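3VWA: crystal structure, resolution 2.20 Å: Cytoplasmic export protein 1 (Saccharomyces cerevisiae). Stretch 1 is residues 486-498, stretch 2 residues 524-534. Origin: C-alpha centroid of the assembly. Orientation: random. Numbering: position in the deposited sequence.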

# COMPACT_ATOMS: atom_id res chain seq x y z
N LYS A 486 20.61 34.32 1.40
CA LYS A 486 20.11 33.38 2.37
C LYS A 486 21.17 32.95 3.38
O LYS A 486 20.81 32.44 4.39
CB LYS A 486 19.50 32.14 1.71
CG LYS A 486 18.45 32.41 0.64
CD LYS A 486 17.20 33.08 1.20
CE LYS A 486 15.99 32.74 0.33
NZ LYS A 486 14.87 33.67 0.63
N SER A 487 22.45 33.16 3.13
CA SER A 487 23.48 32.60 4.03
C SER A 487 23.98 33.54 5.06
O SER A 487 24.84 33.18 5.86
CB SER A 487 24.68 32.16 3.23
OG SER A 487 24.29 30.97 2.58
N ILE A 488 23.45 34.77 5.03
CA ILE A 488 23.99 35.82 5.87
C ILE A 488 23.94 35.42 7.33
O ILE A 488 24.86 35.70 8.09
CB ILE A 488 23.27 37.19 5.60
CG1 ILE A 488 24.07 38.33 6.19
CG2 ILE A 488 21.81 37.19 6.11
CD1 ILE A 488 23.57 39.72 5.83
N GLU A 489 22.88 34.75 7.74
CA GLU A 489 22.81 34.29 9.13
C GLU A 489 23.85 33.23 9.49
O GLU A 489 24.03 32.95 10.68
CB GLU A 489 21.43 33.72 9.48
CG GLU A 489 20.40 33.87 8.41
CD GLU A 489 19.02 33.65 8.97
OE1 GLU A 489 18.35 32.72 8.44
OE2 GLU A 489 18.66 34.36 9.97
N LEU A 490 24.51 32.64 8.48
CA LEU A 490 25.55 31.61 8.77
C LEU A 490 26.96 32.19 8.85
O LEU A 490 27.92 31.46 9.15
CB LEU A 490 25.53 30.50 7.73
CG LEU A 490 24.18 29.88 7.37
CD1 LEU A 490 24.30 28.91 6.21
CD2 LEU A 490 23.58 29.18 8.60
N PHE A 491 27.08 33.49 8.56
CA PHE A 491 28.34 34.21 8.68
C PHE A 491 28.29 35.23 9.81
O PHE A 491 27.47 36.25 9.77
CB PHE A 491 28.69 34.94 7.37
CG PHE A 491 28.73 34.04 6.17
CD1 PHE A 491 29.57 32.95 6.13
CD2 PHE A 491 27.94 34.32 5.06
CE1 PHE A 491 29.59 32.12 5.01
CE2 PHE A 491 27.98 33.52 3.92
CZ PHE A 491 28.80 32.41 3.90
N ASP A 492 29.12 35.00 10.82
CA ASP A 492 29.27 36.01 11.87
C ASP A 492 30.12 37.18 11.30
O ASP A 492 30.65 37.08 10.18
CB ASP A 492 29.93 35.45 13.11
CG ASP A 492 31.33 34.90 12.82
OD1 ASP A 492 31.94 35.27 11.79
OD2 ASP A 492 31.85 34.13 13.63
N VAL A 493 30.22 38.28 12.05
CA VAL A 493 30.75 39.50 11.45
C VAL A 493 32.20 39.35 11.23
O VAL A 493 32.77 39.97 10.36
CB VAL A 493 30.49 40.80 12.26
CG1 VAL A 493 29.07 41.32 12.03
CG2 VAL A 493 30.83 40.62 13.74
N ASN A 494 32.82 38.53 12.05
CA ASN A 494 34.19 38.22 11.84
C ASN A 494 34.49 37.58 10.47
O ASN A 494 35.44 37.92 9.80
CB ASN A 494 34.64 37.29 12.93
CG ASN A 494 36.07 37.47 13.24
OD1 ASN A 494 36.93 36.74 12.73
ND2 ASN A 494 36.36 38.51 14.02
N THR A 495 33.67 36.64 10.07
CA THR A 495 33.90 35.97 8.80
C THR A 495 33.55 36.92 7.66
O THR A 495 34.26 36.99 6.70
CB THR A 495 33.08 34.68 8.73
OG1 THR A 495 33.38 33.93 9.92
CG2 THR A 495 33.41 33.89 7.43
N ILE A 496 32.49 37.70 7.81
CA ILE A 496 32.16 38.74 6.87
C ILE A 496 33.37 39.61 6.56
O ILE A 496 33.74 39.76 5.39
CB ILE A 496 30.93 39.56 7.34
CG1 ILE A 496 29.66 38.69 7.16
CG2 ILE A 496 30.78 40.86 6.54
CD1 ILE A 496 28.60 39.01 8.20
N ALA A 497 33.96 40.16 7.60
CA ALA A 497 35.11 41.05 7.56
C ALA A 497 36.40 40.38 7.09
O ALA A 497 37.20 41.03 6.40
CB ALA A 497 35.33 41.60 8.96
N ASN A 498 36.61 39.12 7.51
CA ASN A 498 37.82 38.35 7.16
C ASN A 498 37.72 37.94 5.70
O ASN A 498 38.73 37.69 5.09
CB ASN A 498 37.87 36.98 7.90
CG ASN A 498 38.53 37.03 9.29
OD1 ASN A 498 38.28 37.94 10.12
ND2 ASN A 498 39.38 36.01 9.56
N GLU A 524 25.25 45.77 0.55
CA GLU A 524 24.83 46.75 1.59
C GLU A 524 24.30 46.04 2.80
O GLU A 524 24.55 46.43 3.94
CB GLU A 524 23.68 47.65 1.12
CG GLU A 524 23.81 48.20 -0.26
CD GLU A 524 24.40 49.57 -0.29
OE1 GLU A 524 23.94 50.39 -1.14
OE2 GLU A 524 25.33 49.82 0.51
N GLU A 525 23.50 45.01 2.56
CA GLU A 525 22.94 44.29 3.69
C GLU A 525 24.08 43.63 4.53
O GLU A 525 24.03 43.61 5.77
CB GLU A 525 21.90 43.29 3.16
CG GLU A 525 21.35 42.33 4.22
CD GLU A 525 20.45 41.25 3.64
OE1 GLU A 525 20.02 40.40 4.47
OE2 GLU A 525 20.15 41.25 2.40
N TYR A 526 25.16 43.16 3.88
CA TYR A 526 26.27 42.56 4.64
C TYR A 526 27.08 43.63 5.35
O TYR A 526 27.55 43.42 6.47
CB TYR A 526 27.20 41.78 3.70
CG TYR A 526 26.86 40.30 3.54
CD1 TYR A 526 27.64 39.32 4.15
CD2 TYR A 526 25.79 39.90 2.75
CE1 TYR A 526 27.35 37.95 3.99
CE2 TYR A 526 25.48 38.55 2.57
CZ TYR A 526 26.27 37.57 3.16
OH TYR A 526 25.95 36.24 2.96
N LEU A 527 27.28 44.76 4.67
CA LEU A 527 27.89 45.95 5.25
C LEU A 527 27.18 46.46 6.48
O LEU A 527 27.83 46.88 7.47
CB LEU A 527 27.92 47.11 4.23
CG LEU A 527 28.91 46.96 3.09
CD1 LEU A 527 28.74 48.19 2.20
CD2 LEU A 527 30.35 46.84 3.64
N GLU A 528 25.85 46.47 6.39
CA GLU A 528 24.99 46.92 7.51
C GLU A 528 25.15 45.99 8.68
O GLU A 528 25.31 46.44 9.83
CB GLU A 528 23.52 46.94 7.08
CG GLU A 528 22.96 48.33 6.79
CD GLU A 528 22.55 48.56 5.32
OE1 GLU A 528 23.27 49.30 4.60
OE2 GLU A 528 21.49 48.01 4.90
N LYS A 529 25.16 44.68 8.40
CA LYS A 529 25.37 43.73 9.48
C LYS A 529 26.70 43.98 10.18
O LYS A 529 26.75 44.06 11.41
CB LYS A 529 25.17 42.29 9.02
CG LYS A 529 25.69 41.27 10.01
CD LYS A 529 25.06 39.89 9.82
CE LYS A 529 25.81 38.85 10.64
NZ LYS A 529 25.06 37.57 10.47
N LEU A 530 27.76 44.17 9.39
CA LEU A 530 29.11 44.45 9.94
C LEU A 530 29.16 45.74 10.71
O LEU A 530 29.76 45.79 11.80
CB LEU A 530 30.18 44.47 8.85
CG LEU A 530 31.66 44.83 9.11
CD1 LEU A 530 32.30 44.02 10.27
CD2 LEU A 530 32.49 44.65 7.82
N GLU A 531 28.57 46.79 10.12
CA GLU A 531 28.56 48.12 10.76
C GLU A 531 27.88 48.11 12.14
O GLU A 531 28.36 48.79 13.07
CB GLU A 531 27.90 49.16 9.85
N LYS A 532 26.78 47.35 12.24
CA LYS A 532 25.98 47.27 13.47
C LYS A 532 26.76 46.62 14.59
O LYS A 532 26.68 47.07 15.72
CB LYS A 532 24.69 46.50 13.23
N GLU A 533 27.48 45.55 14.26
CA GLU A 533 28.23 44.85 15.29
C GLU A 533 29.44 45.68 15.74
O GLU A 533 29.74 45.75 16.94
CB GLU A 533 28.61 43.45 14.83
N ALA A 534 30.09 46.36 14.79
CA ALA A 534 31.22 47.21 15.12
C ALA A 534 30.82 48.33 16.10
O ALA A 534 31.55 48.61 17.04
CB ALA A 534 31.85 47.80 13.86

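Residues 524-534 form an unbroken stretch of helix, while residues 486-498 change course: a 3-10 segment at 488-490 gives way to a short loop, and a new helix runs from Val-493. The axes of helices 493-498 and 524-534 approach to 9.6 Å, their directions 122° apart, so they cross obliquely. The backbones come nearest at Val-493 and Leu-530, whose CA atoms lie 5.4 Å apart. Asp-492 caps the new helix: its OD1 accepts from Thr-495 N at 2.8 Å, satisfying an amide in the first turn, and from Thr-495 OG1 at 2.7 Å.

Lys-529 supplies both hydrogen bonds between the stretches. Its extended side chain, t at all four chi angles, carries NZ to Ile-488 O at 3.0 Å and Phe-491 O at 2.8 Å. A lysine suits this place because its ammonium group can donate to several carbonyls at once, while its methylenes pack against apolar neighbours: Lys-529 CE lies 3.7 Å from Ile-496 CD1. Ile-488 O also accepts from Phe-491 N at 3.2 Å, so one carbonyl serves both the local turn and the lysine.

The buried Tyr-526 ring is the other focus. Ile-488 covers one face, its CG1 standing 3.8 Å from the centroid of the Tyr-526 ring and almost on the ring normal, a CH-pi contact. At the ring edge, Ile-496 CG1 approaches Tyr-526 CD1 to 3.7 Å, and Phe-491 CD2 lies 3.8 Å from Tyr-526 CE1. An aromatic ring thus offers apolar surface in two directions.

Farther along, Val-493 is compact enough for the close backbone approach, with CG1 3.8 Å from Leu-530 CA and 3.5 Å from Glu-533 CB. The small Ala-497 adds a methyl contact, CB to Leu-530 CD1, at 4.1 Å.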